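Local structure of acetyl transferase (Salmonella typhimurium, 1S7K) at residues H23-L27 with M72-F76; N94-I99 with I130-K136; F153-M159 with D171-R177. The protein acetylates the N-terminal amino group of ribosomal protein L7/L12, probably with acetyl-coenzyme A as donor, as a dimeric GNAT-fold enzyme. One frame throughout, in Å; residues are numbered along the deposited sequence.

Contact 1 (H23-L27 with M72-F76); sequences HVPAL and MYLIF
This is helix-on-sheet packing within the GNAT domain: Met72, Leu74 and Phe76, on one face of strand 71-77, meet the segment at the start of helix 24-33. Within 23-27, Leu27 N bonds to His23 O at 2.9 Å; the strand is extended, and the CA atoms of His23 and Leu74, 8.5 Å apart, are the nearest pair. His23 (chi1 m) and Leu27 (chi1 t, chi2 p), four apart in sequence, are the two residues that reach the strand. Along it, Met72 comes first: its fully extended side chain (all chi t) brings CE to 3.9 Å from Leu27 CD2. Tyr73 points to the other face of the sheet. Leu74 (m, t) has the largest buried area, its CD2 4.1 Å from Leu27 CD1, and also lies against His23. Ile75 again turns off. Phe76 (chi1 m) closes the row, its CZ 3.9 Å from His23 CD2, the two rings oblique at 44° with centroids 6.0 Å apart. The contact is apolar apart from the imidazole, whose ND1 bonds to Asp20 N. Helix 55-67 packs beside it through Val58 on Leu27, strands 14-18 and 80-91 flank the strand, and helix 112-127 receives Tyr73 and Ile75 on the opposite face.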
loop_
_atom_site.group_PDB
_atom_site.type_symbol
_atom_site.label_atom_id
_atom_site.label_comp_id
_atom_site.label_asym_id
_atom_site.label_seq_id
_atom_site.Cartn_x
_atom_site.Cartn_y
_atom_site.Cartn_z
ATOM N N HIS A 23 -11.368 14.681 -21.663
ATOM C CA HIS A 23 -12.350 14.757 -20.569
ATOM C C HIS A 23 -12.064 15.870 -19.551
ATOM O O HIS A 23 -12.933 16.251 -18.765
ATOM C CB HIS A 23 -12.384 13.421 -19.762
ATOM C CG HIS A 23 -12.668 12.192 -20.579
ATOM N ND1 HIS A 23 -11.713 11.229 -20.825
ATOM C CD2 HIS A 23 -13.801 11.765 -21.188
ATOM C CE1 HIS A 23 -12.243 10.261 -21.555
ATOM N NE2 HIS A 23 -13.507 10.564 -21.793
ATOM N N VAL A 24 -10.827 16.352 -19.540
ATOM C CA VAL A 24 -10.410 17.320 -18.545
ATOM C C VAL A 24 -11.402 18.438 -18.356
ATOM O O VAL A 24 -11.835 18.691 -17.237
ATOM C CB VAL A 24 -8.992 17.895 -18.863
ATOM C CG1 VAL A 24 -8.630 19.006 -17.855
ATOM C CG2 VAL A 24 -7.937 16.764 -18.772
ATOM N N PRO A 25 -11.816 19.097 -19.459
ATOM C CA PRO A 25 -12.774 20.205 -19.339
ATOM C C PRO A 25 -14.014 19.906 -18.539
ATOM O O PRO A 25 -14.435 20.676 -17.682
ATOM C CB PRO A 25 -13.115 20.541 -20.790
ATOM C CG PRO A 25 -11.857 20.142 -21.555
ATOM C CD PRO A 25 -11.445 18.842 -20.869
ATOM N N ALA A 26 -14.636 18.780 -18.849
ATOM C CA ALA A 26 -15.877 18.385 -18.183
ATOM C C ALA A 26 -15.716 17.865 -16.737
ATOM O O ALA A 26 -16.519 18.136 -15.823
ATOM C CB ALA A 26 -16.537 17.332 -19.039
ATOM N N LEU A 27 -14.682 17.070 -16.537
ATOM C CA LEU A 27 -14.466 16.539 -15.189
ATOM C C LEU A 27 -14.165 17.681 -14.234
ATOM O O LEU A 27 -14.693 17.718 -13.116
ATOM C CB LEU A 27 -13.302 15.569 -15.203
ATOM C CG LEU A 27 -12.838 15.008 -13.855
ATOM C CD1 LEU A 27 -13.901 14.128 -13.131
ATOM C CD2 LEU A 27 -11.584 14.234 -14.197
ATOM N N MET A 72 -7.535 5.038 -14.357
ATOM C CA MET A 72 -8.505 6.047 -14.039
ATOM C C MET A 72 -9.608 5.993 -15.114
ATOM O O MET A 72 -9.323 6.262 -16.285
ATOM C CB MET A 72 -7.899 7.452 -13.995
ATOM C CG MET A 72 -8.978 8.495 -13.743
ATOM S SD MET A 72 -8.238 10.125 -13.864
ATOM C CE MET A 72 -9.464 11.025 -13.360
ATOM N N TYR A 73 -10.833 5.604 -14.710
ATOM C CA TYR A 73 -11.934 5.566 -15.638
ATOM C C TYR A 73 -13.008 6.579 -15.245
ATOM O O TYR A 73 -13.248 6.877 -14.072
ATOM C CB TYR A 73 -12.549 4.131 -15.670
ATOM C CG TYR A 73 -11.650 3.063 -16.240
ATOM C CD1 TYR A 73 -11.574 2.848 -17.630
ATOM C CD2 TYR A 73 -10.879 2.253 -15.407
ATOM C CE1 TYR A 73 -10.721 1.825 -18.171
ATOM C CE2 TYR A 73 -10.027 1.261 -15.928
ATOM C CZ TYR A 73 -9.957 1.051 -17.308
ATOM O OH TYR A 73 -9.146 0.044 -17.812
ATOM N N LEU A 74 -13.681 7.104 -16.257
ATOM C CA LEU A 74 -14.791 8.016 -16.092
ATOM C C LEU A 74 -16.096 7.199 -16.304
ATOM O O LEU A 74 -16.201 6.417 -17.269
ATOM C CB LEU A 74 -14.702 9.132 -17.148
ATOM C CG LEU A 74 -13.606 10.132 -16.838
ATOM C CD1 LEU A 74 -13.689 11.329 -17.798
ATOM C CD2 LEU A 74 -13.863 10.672 -15.427
ATOM N N ILE A 75 -17.045 7.370 -15.396
ATOM C CA ILE A 75 -18.356 6.698 -15.416
ATOM C C ILE A 75 -19.331 7.623 -16.142
ATOM O O ILE A 75 -19.506 8.765 -15.708
ATOM C CB ILE A 75 -18.909 6.505 -13.971
ATOM C CG1 ILE A 75 -18.058 5.519 -13.139
ATOM C CG2 ILE A 75 -20.358 5.909 -14.008
ATOM C CD1 ILE A 75 -18.386 5.741 -11.599
ATOM N N PHE A 76 -19.968 7.113 -17.203
ATOM C CA PHE A 76 -20.957 7.852 -17.990
ATOM C C PHE A 76 -22.282 7.147 -17.884
ATOM O O PHE A 76 -22.364 5.933 -18.021
ATOM C CB PHE A 76 -20.571 7.938 -19.457
ATOM C CG PHE A 76 -19.491 8.908 -19.713
ATOM C CD1 PHE A 76 -18.143 8.520 -19.663
ATOM C CD2 PHE A 76 -19.809 10.232 -19.977
ATOM C CE1 PHE A 76 -17.138 9.451 -19.869
ATOM C CE2 PHE A 76 -18.815 11.170 -20.186
ATOM C CZ PHE A 76 -17.470 10.773 -20.133
#

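Contact 2 (N94-I99 with I130-K136)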
loop_
_atom_site.group_PDB
_atom_site.type_symbol
_atom_site.label_atom_id
_atom_site.label_comp_id
_atom_site.label_asym_id
_atom_site.label_seq_id
_atom_site.Cartn_x
_atom_site.Cartn_y
_atom_site.Cartn_z
ATOM N N ASN A 94 1.820 -8.831 -7.907
ATOM C CA ASN A 94 0.778 -9.495 -7.106
ATOM C C ASN A 94 -0.606 -9.472 -7.822
ATOM O O ASN A 94 -1.589 -10.109 -7.331
ATOM C CB ASN A 94 0.662 -8.784 -5.729
ATOM C CG ASN A 94 1.969 -8.834 -4.920
ATOM O OD1 ASN A 94 2.691 -9.810 -4.982
ATOM N ND2 ASN A 94 2.256 -7.768 -4.128
ATOM N N LYS A 95 -0.667 -8.792 -8.966
ATOM C CA LYS A 95 -1.913 -8.654 -9.741
ATOM C C LYS A 95 -3.005 -8.182 -8.765
ATOM O O LYS A 95 -4.077 -8.798 -8.702
ATOM C CB LYS A 95 -2.348 -9.977 -10.352
ATOM C CG LYS A 95 -1.370 -10.526 -11.425
ATOM C CD LYS A 95 -2.034 -11.688 -12.187
ATOM C CE LYS A 95 -1.018 -12.338 -13.115
ATOM N NZ LYS A 95 -1.646 -13.295 -14.011
ATOM N N ALA A 96 -2.683 -7.146 -7.987
ATOM C CA ALA A 96 -3.602 -6.547 -6.998
ATOM C C ALA A 96 -3.866 -5.053 -7.286
ATOM O O ALA A 96 -2.938 -4.275 -7.623
ATOM C CB ALA A 96 -3.008 -6.708 -5.577
ATOM N N ALA A 97 -5.117 -4.634 -7.098
ATOM C CA ALA A 97 -5.502 -3.246 -7.315
ATOM C C ALA A 97 -6.304 -2.723 -6.147
ATOM O O ALA A 97 -7.137 -3.471 -5.602
ATOM C CB ALA A 97 -6.311 -3.125 -8.563
ATOM N N TYR A 98 -6.073 -1.468 -5.766
ATOM C CA TYR A 98 -6.857 -0.850 -4.690
ATOM C C TYR A 98 -7.867 0.080 -5.393
ATOM O O TYR A 98 -7.525 0.880 -6.263
ATOM C CB TYR A 98 -5.947 -0.056 -3.754
ATOM C CG TYR A 98 -4.925 -0.972 -3.113
ATOM C CD1 TYR A 98 -3.719 -1.260 -3.732
ATOM C CD2 TYR A 98 -5.221 -1.612 -1.927
ATOM C CE1 TYR A 98 -2.812 -2.205 -3.150
ATOM C CE2 TYR A 98 -4.358 -2.537 -1.353
ATOM C CZ TYR A 98 -3.169 -2.828 -1.950
ATOM O OH TYR A 98 -2.327 -3.714 -1.319
ATOM N N ILE A 99 -9.117 -0.068 -5.043
ATOM C CA ILE A 99 -10.182 0.693 -5.694
ATOM C C ILE A 99 -10.523 2.066 -5.059
ATOM O O ILE A 99 -10.646 2.190 -3.839
ATOM C CB ILE A 99 -11.495 -0.175 -5.699
ATOM C CG1 ILE A 99 -11.346 -1.391 -6.627
ATOM C CG2 ILE A 99 -12.686 0.707 -6.098
ATOM C CD1 ILE A 99 -12.200 -2.630 -6.259
ATOM N N ILE A 130 -5.212 -8.543 -13.434
ATOM C CA ILE A 130 -5.559 -8.218 -12.029
ATOM C C ILE A 130 -6.530 -9.328 -11.580
ATOM O O ILE A 130 -7.511 -9.610 -12.284
ATOM C CB ILE A 130 -6.236 -6.848 -11.889
ATOM C CG1 ILE A 130 -5.381 -5.773 -12.577
ATOM C CG2 ILE A 130 -6.438 -6.491 -10.384
ATOM C CD1 ILE A 130 -5.762 -4.366 -12.192
ATOM N N ARG A 131 -6.268 -9.906 -10.392
ATOM C CA ARG A 131 -7.054 -10.979 -9.790
ATOM C C ARG A 131 -7.521 -10.645 -8.340
ATOM O O ARG A 131 -8.476 -11.201 -7.873
ATOM C CB ARG A 131 -6.238 -12.279 -9.696
ATOM C CG ARG A 131 -5.025 -12.170 -8.713
ATOM C CD ARG A 131 -4.074 -13.333 -8.965
ATOM N NE ARG A 131 -4.768 -14.603 -8.736
ATOM C CZ ARG A 131 -5.087 -15.082 -7.520
ATOM N NH1 ARG A 131 -4.791 -14.422 -6.407
ATOM N NH2 ARG A 131 -5.702 -16.245 -7.431
ATOM N N ARG A 132 -6.861 -9.703 -7.679
ATOM C CA ARG A 132 -7.183 -9.344 -6.299
ATOM C C ARG A 132 -7.622 -7.858 -6.293
ATOM O O ARG A 132 -6.842 -6.948 -6.624
ATOM C CB ARG A 132 -5.952 -9.546 -5.377
ATOM C CG ARG A 132 -6.283 -9.213 -3.837
ATOM C CD ARG A 132 -5.004 -9.436 -2.929
ATOM N NE ARG A 132 -5.080 -8.592 -1.747
ATOM C CZ ARG A 132 -5.899 -8.809 -0.714
ATOM N NH1 ARG A 132 -5.954 -7.930 0.279
ATOM N NH2 ARG A 132 -6.576 -9.953 -0.605
ATOM N N PHE A 133 -8.885 -7.618 -5.950
ATOM C CA PHE A 133 -9.396 -6.260 -5.974
ATOM C C PHE A 133 -9.619 -5.842 -4.562
ATOM O O PHE A 133 -10.290 -6.564 -3.814
ATOM C CB PHE A 133 -10.725 -6.207 -6.757
ATOM C CG PHE A 133 -10.593 -6.681 -8.167
ATOM C CD1 PHE A 133 -10.773 -8.027 -8.472
ATOM C CD2 PHE A 133 -10.206 -5.795 -9.169
ATOM C CE1 PHE A 133 -10.569 -8.487 -9.753
ATOM C CE2 PHE A 133 -9.997 -6.262 -10.482
ATOM C CZ PHE A 133 -10.187 -7.627 -10.764
ATOM N N VAL A 134 -9.053 -4.712 -4.179
ATOM C CA VAL A 134 -9.130 -4.293 -2.790
ATOM C C VAL A 134 -9.787 -2.988 -2.545
ATOM O O VAL A 134 -9.584 -2.079 -3.320
ATOM C CB VAL A 134 -7.694 -4.185 -2.212
ATOM C CG1 VAL A 134 -7.717 -3.791 -0.720
ATOM C CG2 VAL A 134 -6.994 -5.600 -2.397
ATOM N N ILE A 135 -10.646 -2.920 -1.515
ATOM C CA ILE A 135 -11.275 -1.627 -1.126
ATOM C C ILE A 135 -10.851 -1.320 0.288
ATOM O O ILE A 135 -11.160 -2.114 1.218
ATOM C CB ILE A 135 -12.823 -1.675 -1.123
ATOM C CG1 ILE A 135 -13.313 -1.690 -2.574
ATOM C CG2 ILE A 135 -13.401 -0.415 -0.318
ATOM C CD1 ILE A 135 -14.819 -2.038 -2.817
ATOM N N LYS A 136 -10.134 -0.207 0.474
ATOM C CA LYS A 136 -9.778 0.227 1.831
ATOM C C LYS A 136 -10.660 1.443 2.029
ATOM O O LYS A 136 -10.665 2.342 1.141
ATOM C CB LYS A 136 -8.296 0.654 1.894
ATOM C CG LYS A 136 -7.307 -0.483 1.804
ATOM C CD LYS A 136 -5.891 0.016 1.485
ATOM C CE LYS A 136 -5.281 0.708 2.630
ATOM N NZ LYS A 136 -3.987 1.356 2.154
HETATM O O HOH W 1 -3.530 -11.866 -5.957
HETATM O O HOH W 2 -3.192 -6.464 -1.623
HETATM O O HOH W 3 -8.877 0.957 -1.761
HETATM O O HOH W 4 -11.502 3.087 -1.402
#
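The two parallel strands of a beta-alpha-beta unit, 96-103 and 132-138 with helix 112-127 as the crossover, meet here and illustrate how a parallel pair is started and then held in register. Lys95, in a left-handed conformation (phi/psi 50/49), opens the pair: its O accepts from both Arg131 N (3.0 Å) and Arg132 N (3.1 Å). The backbone bonds then pass back and forth, Ala97 N to Arg132 O at 2.9 Å, Val134 N to Ala97 O at 2.7 Å and Ile99 N to Val134 O at 2.7 Å. On the face toward helix 112-127, Ala97 CB meets Ile130 CG2 at 3.8 Å and Ile99 CD1 meets Phe133 CB at 3.9 Å. The other face carries Ala96, Arg132, Tyr98 and Val134, with Tyr98 CD2 3.5 Å from Val134 CG1. A water links Tyr98 OH (2.9 Å) to Arg132 NE (2.8 Å); these side chains also bind Glu91 and Glu156, respectively, and touch Met159 of the second subunit. Lys95 and Ala96 both face Glu91, forming a G1 bulge against strand 80-91. The strands continue to Tyr101 and Cys137, which bind CoA, absent from this chain. Such a beta-alpha-beta unit is typical of the GNAT fold.

Contact 3 (F153-M159 with D171-R177); sequences FTLEGCM and DVNMYAR
Antiparallel strands accommodate an extra residue by bulging, and this hairpin pair, its axes at 164° and 4.5 Å apart, is a clear case. Phe153 (chi1 m) precedes the strand, with Arg177 CB 4.0 Å from its ring centroid in a CH-pi contact. Thr154 and Ala176 form a hydrogen-bonded pair, Thr154 N to Ala176 O and Ala176 N to Thr154 O, each 2.9 Å. Leu155 (t, p) faces Tyr175 in a non-hydrogen-bonded pair and places CD1 3.9 Å from the Tyr175 ring centroid, over its face. At Glu156 (phi/psi -89/-23) the register slips: Glu156 N (2.8 Å) and, weakly, Gly157 N (3.3 Å) share Met174 O, a classic bulge. Gly157 O accepts from Met174 N at 2.8 Å. Cys158 lies opposite Asn173, and Met159 pairs with Val172 (Met159 N to Val172 O 2.7 Å, Val172 N to Met159 O 2.9 Å). The Glu156 carboxylate, salt-bridged to Arg132 of the same chain and hydrogen-bonded through OE1 to Lys160 N of the second subunit, ties the bulge to both.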
loop_
_atom_site.group_PDB
_atom_site.type_symbol
_atom_site.label_atom_id
_atom_site.label_comp_id
_atom_site.label_asym_id
_atom_site.label_seq_id
_atom_site.Cartn_x
_atom_site.Cartn_y
_atom_site.Cartn_z
ATOM N N PHE A 153 -17.530 -8.261 -1.396
ATOM C CA PHE A 153 -16.143 -8.231 -0.948
ATOM C C PHE A 153 -16.110 -8.859 0.453
ATOM O O PHE A 153 -17.079 -8.750 1.219
ATOM C CB PHE A 153 -15.604 -6.791 -0.843
ATOM C CG PHE A 153 -15.207 -6.159 -2.167
ATOM C CD1 PHE A 153 -16.150 -5.879 -3.149
ATOM C CD2 PHE A 153 -13.861 -5.884 -2.443
ATOM C CE1 PHE A 153 -15.763 -5.337 -4.379
ATOM C CE2 PHE A 153 -13.448 -5.347 -3.657
ATOM C CZ PHE A 153 -14.398 -5.073 -4.643
ATOM N N THR A 154 -14.996 -9.478 0.817
ATOM C CA THR A 154 -14.883 -10.077 2.142
ATOM C C THR A 154 -14.082 -9.115 2.987
ATOM O O THR A 154 -13.081 -8.602 2.497
ATOM C CB THR A 154 -14.112 -11.416 2.047
ATOM O OG1 THR A 154 -14.913 -12.344 1.299
ATOM C CG2 THR A 154 -13.857 -11.963 3.484
ATOM N N LEU A 155 -14.554 -8.803 4.206
ATOM C CA LEU A 155 -13.786 -7.920 5.101
ATOM C C LEU A 155 -12.621 -8.767 5.650
ATOM O O LEU A 155 -12.839 -9.771 6.343
ATOM C CB LEU A 155 -14.664 -7.431 6.269
ATOM C CG LEU A 155 -13.980 -6.523 7.341
ATOM C CD1 LEU A 155 -13.503 -5.241 6.732
ATOM C CD2 LEU A 155 -14.965 -6.198 8.430
ATOM N N GLU A 156 -11.408 -8.373 5.282
ATOM C CA GLU A 156 -10.177 -9.046 5.712
ATOM C C GLU A 156 -9.602 -8.514 7.004
ATOM O O GLU A 156 -8.822 -9.229 7.676
ATOM C CB GLU A 156 -9.118 -8.908 4.631
ATOM C CG GLU A 156 -9.523 -9.634 3.356
ATOM C CD GLU A 156 -8.400 -9.575 2.313
ATOM O OE1 GLU A 156 -8.310 -10.475 1.485
ATOM O OE2 GLU A 156 -7.624 -8.614 2.319
ATOM N N GLY A 157 -9.941 -7.264 7.347
ATOM C CA GLY A 157 -9.418 -6.706 8.599
ATOM C C GLY A 157 -9.732 -5.237 8.744
ATOM O O GLY A 157 -10.234 -4.592 7.804
ATOM N N CYS A 158 -9.332 -4.707 9.898
ATOM C CA CYS A 158 -9.539 -3.296 10.255
ATOM C C CYS A 158 -8.176 -2.713 10.641
ATOM O O CYS A 158 -7.561 -3.187 11.607
ATOM C CB CYS A 158 -10.474 -3.253 11.452
ATOM S SG CYS A 158 -10.913 -1.557 11.819
ATOM N N MET A 159 -7.665 -1.731 9.864
ATOM C CA MET A 159 -6.368 -1.139 10.145
ATOM C C MET A 159 -6.601 0.038 11.094
ATOM O O MET A 159 -7.253 0.979 10.719
ATOM C CB MET A 159 -5.809 -0.650 8.830
ATOM C CG MET A 159 -5.644 -1.863 7.821
ATOM S SD MET A 159 -5.368 -1.300 6.129
ATOM C CE MET A 159 -3.857 -0.491 6.235
ATOM N N ASP A 171 -9.845 4.574 11.804
ATOM C CA ASP A 171 -9.681 3.142 11.493
ATOM C C ASP A 171 -10.222 2.945 10.053
ATOM O O ASP A 171 -11.204 3.617 9.628
ATOM C CB ASP A 171 -10.507 2.321 12.475
ATOM C CG ASP A 171 -9.889 2.218 13.874
ATOM O OD1 ASP A 171 -8.933 2.986 14.212
ATOM O OD2 ASP A 171 -10.432 1.365 14.645
ATOM N N VAL A 172 -9.638 1.974 9.343
ATOM C CA VAL A 172 -9.970 1.690 7.951
ATOM C C VAL A 172 -10.235 0.198 7.734
ATOM O O VAL A 172 -9.423 -0.602 8.114
ATOM C CB VAL A 172 -8.760 2.051 7.037
ATOM C CG1 VAL A 172 -9.007 1.647 5.543
ATOM C CG2 VAL A 172 -8.526 3.563 7.077
ATOM N N ASN A 173 -11.346 -0.141 7.103
ATOM C CA ASN A 173 -11.662 -1.538 6.799
ATOM C C ASN A 173 -10.956 -1.912 5.507
ATOM O O ASN A 173 -10.911 -1.131 4.542
ATOM C CB ASN A 173 -13.168 -1.724 6.622
ATOM C CG ASN A 173 -13.907 -1.835 7.961
ATOM O OD1 ASN A 173 -13.344 -2.280 8.960
ATOM N ND2 ASN A 173 -15.179 -1.423 7.980
ATOM N N MET A 174 -10.395 -3.109 5.488
ATOM C CA MET A 174 -9.782 -3.582 4.282
ATOM C C MET A 174 -10.645 -4.732 3.810
ATOM O O MET A 174 -10.814 -5.732 4.519
ATOM C CB MET A 174 -8.333 -4.055 4.510
ATOM C CG MET A 174 -7.840 -4.709 3.164
ATOM S SD MET A 174 -6.092 -5.150 3.168
ATOM C CE MET A 174 -5.408 -3.496 3.072
ATOM N N TYR A 175 -11.149 -4.595 2.578
ATOM C CA TYR A 175 -12.029 -5.579 1.917
ATOM C C TYR A 175 -11.360 -6.119 0.666
ATOM O O TYR A 175 -10.619 -5.394 -0.012
ATOM C CB TYR A 175 -13.314 -4.904 1.433
ATOM C CG TYR A 175 -14.290 -4.470 2.500
ATOM C CD1 TYR A 175 -15.260 -5.354 2.992
ATOM C CD2 TYR A 175 -14.295 -3.149 2.960
ATOM C CE1 TYR A 175 -16.253 -4.874 3.938
ATOM C CE2 TYR A 175 -15.236 -2.691 3.871
ATOM C CZ TYR A 175 -16.231 -3.563 4.354
ATOM O OH TYR A 175 -17.238 -3.056 5.223
ATOM N N ALA A 176 -11.600 -7.371 0.343
ATOM C CA ALA A 176 -11.012 -7.878 -0.898
ATOM C C ALA A 176 -11.923 -8.851 -1.600
ATOM O O ALA A 176 -12.761 -9.517 -0.977
ATOM C CB ALA A 176 -9.578 -8.559 -0.663
ATOM N N ARG A 177 -11.790 -8.890 -2.918
ATOM C CA ARG A 177 -12.482 -9.877 -3.735
ATOM C C ARG A 177 -11.465 -10.432 -4.703
ATOM O O ARG A 177 -10.738 -9.637 -5.338
ATOM C CB ARG A 177 -13.601 -9.223 -4.564
ATOM C CG ARG A 177 -14.515 -10.326 -5.139
ATOM C CD ARG A 177 -15.926 -9.788 -5.473
ATOM N NE ARG A 177 -16.528 -10.667 -6.455
ATOM C CZ ARG A 177 -17.506 -10.327 -7.285
ATOM N NH1 ARG A 177 -18.042 -9.111 -7.245
ATOM N NH2 ARG A 177 -17.871 -11.196 -8.237
#

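The three contacts follow one another along the chain and read across one mixed sheet. Contact 1 docks helix 24-33 on strand 71-77, on one side of the chain's centre; contacts 2 and 3 lie on the other, with centres about 22 and 28 Å from that of contact 1, which touches neither. Strand 80-91 separates strands 71-77 and 96-103. Contacts 2 and 3, centres about 12 Å apart, are joined where strands 132-138 and 168-178 run side by side, and by the salt bridge from Arg132 NH1 to Glu156 OE2 at 2.7 Å. Both also touch the second subunit, so this half of the sheet joins CoA-binding strands to the dimer interface.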